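Local coordinates for uncharacterized protein lp_2664 (PDB 2PJQ) that is of unknown function but belongs to the HD-domain family, many of whose members are metal-dependent phosphohydrolases, and may therefore cleave phosphate esters, at residues B[10-15]-B[52-57]; B[16-21]-B[78-83]; B[157-162]-B[178-183]. All coordinates share one frame; numbering follows the deposited sequence.

Interaction 1: B[10-15]-B[52-57]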
loop_
_atom_site.group_PDB
_atom_site.type_symbol
_atom_site.label_atom_id
_atom_site.label_comp_id
_atom_site.label_asym_id
_atom_site.label_seq_id
_atom_site.Cartn_x
_atom_site.Cartn_y
_atom_site.Cartn_z
ATOM N N THR B 10 26.548 14.128 -21.371
ATOM C CA THR B 10 25.436 14.522 -22.225
ATOM C C THR B 10 24.501 13.351 -22.412
ATOM O O THR B 10 23.280 13.497 -22.388
ATOM C CB THR B 10 25.920 14.960 -23.615
ATOM O OG1 THR B 10 26.553 16.235 -23.511
ATOM C CG2 THR B 10 24.763 15.061 -24.584
ATOM N N GLN B 11 25.092 12.184 -22.621
ATOM C CA GLN B 11 24.313 10.991 -22.826
ATOM C C GLN B 11 23.635 10.671 -21.518
ATOM O O GLN B 11 22.472 10.255 -21.502
ATOM C CB GLN B 11 25.216 9.842 -23.239
ATOM C CG GLN B 11 26.027 10.111 -24.488
ATOM C CD GLN B 11 26.963 8.960 -24.838
ATOM O OE1 GLN B 11 27.702 8.464 -23.979
ATOM N NE2 GLN B 11 26.944 8.540 -26.106
ATOM N N LEU B 12 24.352 10.881 -20.414
ATOM C CA LEU B 12 23.783 10.594 -19.107
ATOM C C LEU B 12 22.482 11.356 -18.982
ATOM O O LEU B 12 21.416 10.742 -18.858
ATOM C CB LEU B 12 24.730 11.005 -17.980
ATOM C CG LEU B 12 24.787 10.050 -16.772
ATOM C CD1 LEU B 12 25.496 10.725 -15.587
ATOM C CD2 LEU B 12 23.383 9.635 -16.375
ATOM N N THR B 13 22.565 12.684 -19.040
ATOM C CA THR B 13 21.385 13.540 -18.934
ATOM C C THR B 13 20.277 13.042 -19.848
ATOM O O THR B 13 19.117 12.967 -19.444
ATOM C CB THR B 13 21.683 15.023 -19.322
ATOM O OG1 THR B 13 22.715 15.552 -18.488
ATOM C CG2 THR B 13 20.437 15.885 -19.143
ATOM N N ALA B 14 20.631 12.700 -21.081
ATOM C CA ALA B 14 19.631 12.224 -22.040
ATOM C C ALA B 14 18.889 11.031 -21.473
ATOM O O ALA B 14 17.660 10.994 -21.481
ATOM C CB ALA B 14 20.292 11.844 -23.350
ATOM N N ILE B 15 19.653 10.057 -20.979
ATOM C CA ILE B 15 19.106 8.843 -20.395
ATOM C C ILE B 15 18.178 9.177 -19.242
ATOM O O ILE B 15 17.148 8.509 -19.050
ATOM C CB ILE B 15 20.235 7.924 -19.857
ATOM C CG1 ILE B 15 21.091 7.433 -21.018
ATOM C CG2 ILE B 15 19.645 6.739 -19.097
ATOM C CD1 ILE B 15 22.326 6.771 -20.584
ATOM N N ASN B 52 32.563 3.360 -11.545
ATOM C CA ASN B 52 32.392 4.282 -12.644
ATOM C C ASN B 52 31.025 4.931 -12.415
ATOM O O ASN B 52 30.004 4.249 -12.367
ATOM C CB ASN B 52 32.384 3.551 -13.976
ATOM C CG ASN B 52 32.004 4.467 -15.116
ATOM O OD1 ASN B 52 32.750 5.385 -15.462
ATOM N ND2 ASN B 52 30.830 4.249 -15.687
ATOM N N LEU B 53 31.011 6.250 -12.278
ATOM C CA LEU B 53 29.777 6.974 -12.025
ATOM C C LEU B 53 28.735 6.894 -13.128
ATOM O O LEU B 53 27.678 6.297 -12.933
ATOM C CB LEU B 53 30.091 8.440 -11.751
ATOM C CG LEU B 53 29.052 9.204 -10.946
ATOM C CD1 LEU B 53 28.950 8.592 -9.552
ATOM C CD2 LEU B 53 29.453 10.667 -10.868
ATOM N N ASN B 54 29.036 7.495 -14.280
ATOM C CA ASN B 54 28.113 7.517 -15.423
ATOM C C ASN B 54 27.511 6.203 -15.908
ATOM O O ASN B 54 26.402 6.201 -16.422
ATOM C CB ASN B 54 28.770 8.216 -16.609
ATOM C CG ASN B 54 29.040 9.671 -16.332
ATOM O OD1 ASN B 54 28.989 10.111 -15.177
ATOM N ND2 ASN B 54 29.345 10.431 -17.381
ATOM N N LEU B 55 28.224 5.093 -15.783
ATOM C CA LEU B 55 27.659 3.828 -16.221
ATOM C C LEU B 55 26.613 3.475 -15.178
ATOM O O LEU B 55 25.495 3.066 -15.512
ATOM C CB LEU B 55 28.725 2.730 -16.241
ATOM C CG LEU B 55 28.504 1.410 -16.996
ATOM C CD1 LEU B 55 29.438 0.358 -16.418
ATOM C CD2 LEU B 55 27.075 0.935 -16.891
ATOM N N THR B 56 27.000 3.633 -13.909
ATOM C CA THR B 56 26.147 3.320 -12.765
ATOM C C THR B 56 24.790 4.008 -12.815
ATOM O O THR B 56 23.755 3.349 -12.858
ATOM C CB THR B 56 26.837 3.715 -11.428
ATOM O OG1 THR B 56 28.052 2.978 -11.277
ATOM C CG2 THR B 56 25.957 3.387 -10.238
ATOM N N LEU B 57 24.792 5.335 -12.810
ATOM C CA LEU B 57 23.537 6.069 -12.807
ATOM C C LEU B 57 22.734 5.712 -14.030
ATOM O O LEU B 57 21.523 5.511 -13.939
ATOM C CB LEU B 57 23.779 7.576 -12.766
ATOM C CG LEU B 57 24.716 8.020 -11.653
ATOM C CD1 LEU B 57 24.776 9.529 -11.619
ATOM C CD2 LEU B 57 24.229 7.458 -10.324
#
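Asn54 and Leu57 turn to Leu12 with the same first torsion: each has CG opposite its carbonyl carbon and beside its own backbone N (chi1 -65° in Asn54, -52° in Leu57). The two branches of Leu12 go to different partners on this helix. The backbones come closest at this point, with Leu12 CA 6.5 Å from Asn54 CA. The CD1 methyl of Leu12 rests against the amide group of Asn54, 3.6 Å from OD1 and 3.8 Å from CG, and the two side chains cross at about a right angle. CD2, the other branch, reaches down the helix to the base of Leu57, where its distance to Leu57 CB is 4.2 Å. Leu12 thus straddles one turn of helix 53-62, and Trp61 further along the same helix also touches it. Leu57 also touches Ala42 and Arg43 of helix 32-49.

No hydrogen bond spans 10-15 and 52-57. Asn54 ND2 is instead hydrogen-bonded to Ile7 O, just before helix 9-22, and to Glu9 OE1 in its first turn, which should restrain the amide from turning while Leu12 lies against it. Within 52-57, Thr56 OG1 donates to Asn52 O at 2.6 Å, tying the first helical turn to its N-cap residue. The chemistry is therefore split: the methyls of Leu12 supply the contact between the helices, against Leu57 CB and the Asn54 amide, and polar grip comes from Asn54 through residues ahead of Leu12.

Interaction 2: B[16-21]-B[78-83]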
loop_
_atom_site.group_PDB
_atom_site.type_symbol
_atom_site.label_atom_id
_atom_site.label_comp_id
_atom_site.label_asym_id
_atom_site.label_seq_id
_atom_site.Cartn_x
_atom_site.Cartn_y
_atom_site.Cartn_z
ATOM N N GLN B 16 18.561 10.192 -18.461
ATOM C CA GLN B 16 17.757 10.619 -17.313
ATOM C C GLN B 16 16.427 11.094 -17.878
ATOM O O GLN B 16 15.343 10.657 -17.446
ATOM C CB GLN B 16 18.429 11.774 -16.578
ATOM C CG GLN B 16 17.684 12.200 -15.310
ATOM C CD GLN B 16 18.207 13.507 -14.714
ATOM O OE1 GLN B 16 19.417 13.771 -14.688
ATOM N NE2 GLN B 16 17.292 14.326 -14.223
ATOM N N THR B 17 16.534 11.980 -18.865
ATOM C CA THR B 17 15.370 12.531 -19.514
ATOM C C THR B 17 14.543 11.397 -20.036
ATOM O O THR B 17 13.343 11.351 -19.804
ATOM C CB THR B 17 15.727 13.425 -20.702
ATOM O OG1 THR B 17 16.646 14.429 -20.289
ATOM C CG2 THR B 17 14.487 14.109 -21.240
ATOM N N TYR B 18 15.174 10.475 -20.742
ATOM C CA TYR B 18 14.430 9.355 -21.283
ATOM C C TYR B 18 13.681 8.582 -20.194
ATOM O O TYR B 18 12.472 8.327 -20.302
ATOM C CB TYR B 18 15.363 8.410 -22.027
ATOM C CG TYR B 18 14.619 7.320 -22.746
ATOM C CD1 TYR B 18 13.838 7.607 -23.870
ATOM C CD2 TYR B 18 14.633 6.015 -22.263
ATOM C CE1 TYR B 18 13.087 6.629 -24.489
ATOM C CE2 TYR B 18 13.881 5.022 -22.876
ATOM C CZ TYR B 18 13.109 5.339 -23.987
ATOM O OH TYR B 18 12.340 4.358 -24.556
ATOM N N ALA B 19 14.412 8.215 -19.148
ATOM C CA ALA B 19 13.852 7.461 -18.042
ATOM C C ALA B 19 12.618 8.128 -17.443
ATOM O O ALA B 19 11.528 7.553 -17.449
ATOM C CB ALA B 19 14.903 7.275 -16.975
ATOM N N LEU B 20 12.788 9.336 -16.912
ATOM C CA LEU B 20 11.670 10.054 -16.303
ATOM C C LEU B 20 10.442 10.183 -17.224
ATOM O O LEU B 20 9.312 10.126 -16.755
ATOM C CB LEU B 20 12.129 11.436 -15.825
ATOM C CG LEU B 20 13.242 11.410 -14.770
ATOM C CD1 LEU B 20 13.832 12.779 -14.619
ATOM C CD2 LEU B 20 12.708 10.912 -13.451
ATOM N N GLN B 21 10.634 10.357 -18.524
ATOM C CA GLN B 21 9.469 10.448 -19.399
ATOM C C GLN B 21 8.696 9.129 -19.422
ATOM O O GLN B 21 7.495 9.105 -19.169
ATOM C CB GLN B 21 9.880 10.824 -20.825
ATOM C CG GLN B 21 9.512 12.242 -21.193
ATOM C CD GLN B 21 10.371 13.274 -20.476
ATOM O OE1 GLN B 21 10.791 13.064 -19.325
ATOM N NE2 GLN B 21 10.626 14.404 -21.145
ATOM N N HIS B 78 12.381 -3.024 -24.489
ATOM C CA HIS B 78 13.787 -3.209 -24.816
ATOM C C HIS B 78 14.038 -2.549 -26.168
ATOM O O HIS B 78 14.894 -1.683 -26.299
ATOM C CB HIS B 78 14.120 -4.700 -24.907
ATOM C CG HIS B 78 14.617 -5.288 -23.625
ATOM N ND1 HIS B 78 15.956 -5.518 -23.382
ATOM C CD2 HIS B 78 13.961 -5.658 -22.500
ATOM C CE1 HIS B 78 16.102 -6.004 -22.161
ATOM N NE2 HIS B 78 14.907 -6.098 -21.603
ATOM N N GLN B 79 13.264 -2.944 -27.171
ATOM C CA GLN B 79 13.440 -2.385 -28.494
ATOM C C GLN B 79 13.216 -0.876 -28.542
ATOM O O GLN B 79 13.434 -0.249 -29.571
ATOM C CB GLN B 79 12.556 -3.136 -29.498
ATOM C CG GLN B 79 11.370 -2.389 -30.036
ATOM C CD GLN B 79 10.386 -3.333 -30.692
ATOM O OE1 GLN B 79 10.791 -4.267 -31.393
ATOM N NE2 GLN B 79 9.090 -3.101 -30.474
ATOM N N ASP B 80 12.794 -0.281 -27.430
ATOM C CA ASP B 80 12.631 1.172 -27.392
ATOM C C ASP B 80 13.891 1.813 -26.828
ATOM O O ASP B 80 14.434 2.742 -27.413
ATOM C CB ASP B 80 11.425 1.593 -26.549
ATOM C CG ASP B 80 10.136 1.670 -27.367
ATOM O OD1 ASP B 80 10.207 2.021 -28.569
ATOM O OD2 ASP B 80 9.053 1.396 -26.801
ATOM N N LEU B 81 14.367 1.303 -25.699
ATOM C CA LEU B 81 15.568 1.844 -25.073
ATOM C C LEU B 81 16.766 1.882 -26.030
ATOM O O LEU B 81 17.603 2.788 -25.950
ATOM C CB LEU B 81 15.930 1.037 -23.815
ATOM C CG LEU B 81 17.274 1.385 -23.152
ATOM C CD1 LEU B 81 17.258 2.829 -22.651
ATOM C CD2 LEU B 81 17.549 0.437 -22.008
ATOM N N ILE B 82 16.867 0.909 -26.930
ATOM C CA ILE B 82 17.992 0.923 -27.867
ATOM C C ILE B 82 17.822 2.114 -28.814
ATOM O O ILE B 82 18.755 2.882 -29.043
ATOM C CB ILE B 82 18.101 -0.396 -28.705
ATOM C CG1 ILE B 82 18.573 -1.569 -27.835
ATOM C CG2 ILE B 82 19.138 -0.232 -29.788
ATOM C CD1 ILE B 82 17.596 -1.988 -26.778
ATOM N N VAL B 83 16.622 2.265 -29.356
ATOM C CA VAL B 83 16.341 3.373 -30.251
ATOM C C VAL B 83 16.847 4.634 -29.571
ATOM O O VAL B 83 17.419 5.502 -30.219
ATOM C CB VAL B 83 14.807 3.470 -30.557
ATOM C CG1 VAL B 83 14.477 4.735 -31.333
ATOM C CG2 VAL B 83 14.380 2.253 -31.381
#
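Tyr18 is the residue of 16-21 that spans the gap to 78-83, meeting Leu81 with its ring and Asp80 with its hydroxyl. The helices are well separated here, Tyr18 CA lying 8.5 Å from Leu81 CA, a distance that the Tyr18 side chain spans. CB points toward the opposite helix, and CG, trans to the backbone N (chi1 -173°), carries the ring straight on across. Along one side of the ring, CD2 and then CE2 pass the CD1 methyl of Leu81, with CE2 the closer at 4.0 Å. That methyl approaches obliquely, and the two side chains run at a slant to each other. At the tip, Tyr18 OH lies 3.5 Å from Asp80 CB, and beside the backbone, 3.8 Å from Leu81 N. The hydroxyl makes no hydrogen bond to 78-83, so its hold there is one of van der Waals contact. The Asp80 carboxylate is turned 63° from the ring plane, and its OD2 has a long, weak ion pair with Lys22, on the same helix as Tyr18. With an alanine here, the ring and hydroxyl would be missing, and a gap would probably open between the helices, leaving Leu81 CD1 without its aromatic neighbour.

Leu62 of helix 53-62 touches both Tyr18 and Leu81 and so completes a small apolar cluster, while Leu81 also packs on Phe99 of helix 92-102. Such bridging of separate helices by an aromatic and aliphatic residues is consistent with the all-helical HD-domain fold, to which helix 74-87 belongs.

Interaction 3: B[157-162]-B[178-183]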
loop_
_atom_site.group_PDB
_atom_site.type_symbol
_atom_site.label_atom_id
_atom_site.label_comp_id
_atom_site.label_asym_id
_atom_site.label_seq_id
_atom_site.Cartn_x
_atom_site.Cartn_y
_atom_site.Cartn_z
ATOM N N ILE B 157 -2.444 -19.412 2.877
ATOM C CA ILE B 157 -1.321 -19.393 1.958
ATOM C C ILE B 157 -0.070 -19.027 2.739
ATOM O O ILE B 157 -0.032 -18.004 3.422
ATOM C CB ILE B 157 -1.524 -18.355 0.863
ATOM C CG1 ILE B 157 -2.935 -18.481 0.299
ATOM C CG2 ILE B 157 -0.483 -18.542 -0.220
ATOM C CD1 ILE B 157 -3.262 -17.473 -0.783
ATOM N N ALA B 158 0.950 -19.866 2.648
ATOM C CA ALA B 158 2.189 -19.597 3.354
ATOM C C ALA B 158 3.261 -19.255 2.338
ATOM O O ALA B 158 3.211 -19.702 1.193
ATOM C CB ALA B 158 2.607 -20.806 4.191
ATOM N N PRO B 159 4.242 -18.447 2.747
ATOM C CA PRO B 159 5.349 -18.017 1.892
ATOM C C PRO B 159 6.143 -19.133 1.235
ATOM O O PRO B 159 6.660 -20.025 1.914
ATOM C CB PRO B 159 6.198 -17.159 2.831
ATOM C CG PRO B 159 5.848 -17.673 4.197
ATOM C CD PRO B 159 4.377 -17.884 4.100
ATOM N N ARG B 160 6.227 -19.070 -0.094
ATOM C CA ARG B 160 6.961 -20.046 -0.882
ATOM C C ARG B 160 8.379 -20.080 -0.346
ATOM O O ARG B 160 8.783 -19.187 0.392
ATOM C CB ARG B 160 6.970 -19.645 -2.356
ATOM C CG ARG B 160 5.593 -19.627 -2.999
ATOM C CD ARG B 160 5.169 -18.230 -3.424
ATOM N NE ARG B 160 5.291 -18.036 -4.864
ATOM C CZ ARG B 160 5.040 -16.888 -5.489
ATOM N NH1 ARG B 160 4.653 -15.820 -4.799
ATOM N NH2 ARG B 160 5.180 -16.803 -6.802
ATOM N N GLU B 161 9.138 -21.107 -0.706
ATOM C CA GLU B 161 10.507 -21.213 -0.216
ATOM C C GLU B 161 11.510 -21.548 -1.302
ATOM O O GLU B 161 12.645 -21.074 -1.259
ATOM C CB GLU B 161 10.590 -22.255 0.907
ATOM C CG GLU B 161 9.872 -21.843 2.190
ATOM C CD GLU B 161 10.533 -20.663 2.893
ATOM O OE1 GLU B 161 11.628 -20.841 3.469
ATOM O OE2 GLU B 161 9.956 -19.555 2.868
ATOM N N HIS B 162 11.101 -22.361 -2.272
ATOM C CA HIS B 162 11.999 -22.729 -3.361
ATOM C C HIS B 162 11.509 -22.213 -4.712
ATOM O O HIS B 162 11.491 -22.944 -5.703
ATOM C CB HIS B 162 12.196 -24.256 -3.412
ATOM C CG HIS B 162 11.316 -25.030 -2.472
ATOM N ND1 HIS B 162 9.982 -25.273 -2.724
ATOM C CD2 HIS B 162 11.595 -25.650 -1.298
ATOM C CE1 HIS B 162 9.479 -26.012 -1.751
ATOM N NE2 HIS B 162 10.437 -26.254 -0.873
ATOM N N HIS B 178 5.576 -11.364 0.569
ATOM C CA HIS B 178 6.674 -10.733 -0.142
ATOM C C HIS B 178 7.817 -10.361 0.792
ATOM O O HIS B 178 8.979 -10.431 0.405
ATOM C CB HIS B 178 6.183 -9.496 -0.900
ATOM C CG HIS B 178 7.094 -9.089 -2.013
ATOM N ND1 HIS B 178 7.675 -10.008 -2.863
ATOM C CD2 HIS B 178 7.547 -7.875 -2.403
ATOM C CE1 HIS B 178 8.451 -9.376 -3.725
ATOM N NE2 HIS B 178 8.392 -8.082 -3.467
ATOM N N PHE B 179 7.496 -9.959 2.019
ATOM C CA PHE B 179 8.547 -9.616 2.970
ATOM C C PHE B 179 9.305 -10.899 3.262
ATOM O O PHE B 179 10.521 -10.952 3.132
ATOM C CB PHE B 179 7.972 -9.033 4.267
ATOM C CG PHE B 179 7.332 -7.691 4.094
ATOM C CD1 PHE B 179 6.073 -7.576 3.531
ATOM C CD2 PHE B 179 8.008 -6.539 4.434
ATOM C CE1 PHE B 179 5.494 -6.323 3.310
ATOM C CE2 PHE B 179 7.435 -5.282 4.213
ATOM C CZ PHE B 179 6.178 -5.181 3.649
ATOM N N TYR B 180 8.573 -11.944 3.628
ATOM C CA TYR B 180 9.187 -13.227 3.928
ATOM C C TYR B 180 9.948 -13.762 2.733
ATOM O O TYR B 180 11.107 -14.154 2.857
ATOM C CB TYR B 180 8.124 -14.248 4.346
ATOM C CG TYR B 180 7.609 -14.056 5.756
ATOM C CD1 TYR B 180 8.477 -14.112 6.844
ATOM C CD2 TYR B 180 6.257 -13.771 6.000
ATOM C CE1 TYR B 180 8.021 -13.881 8.141
ATOM C CE2 TYR B 180 5.791 -13.540 7.296
ATOM C CZ TYR B 180 6.681 -13.590 8.358
ATOM O OH TYR B 180 6.253 -13.292 9.629
ATOM N N GLU B 181 9.286 -13.766 1.580
ATOM C CA GLU B 181 9.853 -14.273 0.331
ATOM C C GLU B 181 10.993 -13.469 -0.284
ATOM O O GLU B 181 11.842 -14.026 -0.992
ATOM C CB GLU B 181 8.745 -14.404 -0.718
ATOM C CG GLU B 181 7.726 -15.467 -0.398
ATOM C CD GLU B 181 6.572 -15.487 -1.372
ATOM O OE1 GLU B 181 6.799 -15.303 -2.588
ATOM O OE2 GLU B 181 5.432 -15.708 -0.920
ATOM N N LYS B 182 11.008 -12.159 -0.030
ATOM C CA LYS B 182 12.020 -11.294 -0.616
ATOM C C LYS B 182 12.586 -10.224 0.304
ATOM O O LYS B 182 13.645 -10.412 0.887
ATOM C CB LYS B 182 11.460 -10.648 -1.893
ATOM C CG LYS B 182 12.445 -9.725 -2.620
ATOM C CD LYS B 182 12.124 -9.564 -4.098
ATOM C CE LYS B 182 12.988 -8.492 -4.734
ATOM N NZ LYS B 182 12.354 -7.133 -4.651
ATOM N N LEU B 183 11.880 -9.106 0.424
ATOM C CA LEU B 183 12.304 -7.963 1.244
ATOM C C LEU B 183 13.093 -8.208 2.542
ATOM O O LEU B 183 13.981 -7.421 2.879
ATOM C CB LEU B 183 11.082 -7.103 1.557
ATOM C CG LEU B 183 10.240 -6.834 0.307
ATOM C CD1 LEU B 183 9.099 -5.866 0.631
ATOM C CD2 LEU B 183 11.147 -6.282 -0.790
#
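Pro159 and Glu181 bring the two backbones together, their CA atoms 6.1 Å apart, where an extended, irregular loop passes a helix. Residues 157-160 all have extended backbone angles, whereas 178-183 is helical and widens into a pi-type turn at 179-183, marked by a weak bond from Leu183 N to His178 O. Pro159 lies over the helix surface alongside Tyr180, the two side chains pointing the same way, with Pro159 CB 3.8 Å from Tyr180 CB. The same proline carbon lies 4.0 Å from Glu181 CG.

Beyond CG, Glu181 extends toward Arg160, whose chain bends at chi2 (115°) and chi3, bringing NH1 to the carboxylate obliquely. Arg160 NH1 forms a salt bridge with Glu181 OE1 at 3.1 Å, and Arg160 CD sits 3.5 Å from that same oxygen. With the guanidinium and carboxylate planes 81° apart and NH1 alone at salt-bridge distance, the pairing is one-pronged. Arg160 NH2 has a weak hydrogen bond to Gln171 O, which gives the guanidinium a second hold.

Around the contact, Tyr180 stacks edge-to-face with Phe184 and touches Val210 of helix 204-219, His178 and Lys182 meet Tyr168 of helix 165-170, and Phe179 packs against helix 134-148; the loop 157-162 thus lies along helix 175-183, which itself packs on these three helices.

Interactions 1 and 2 share helix 9-22, whose successive segments 10-15 and 16-21 pack on helices 53-62 and 74-87, two helices consecutive in the chain. Their centres are 13 Å apart, and their segments alternate along the sequence. By touching both partners, the N-terminal helix bridges two helices of the HD domain. Interaction 3 comes later in the chain, joining a loop to helix 175-183. Its centre lies 35 Å from that of interaction 1 and 32 Å from that of interaction 2. The contacts of the N-terminal helix and that of the late loop thus lie on opposite sides of the centre of this helical chain, without touching.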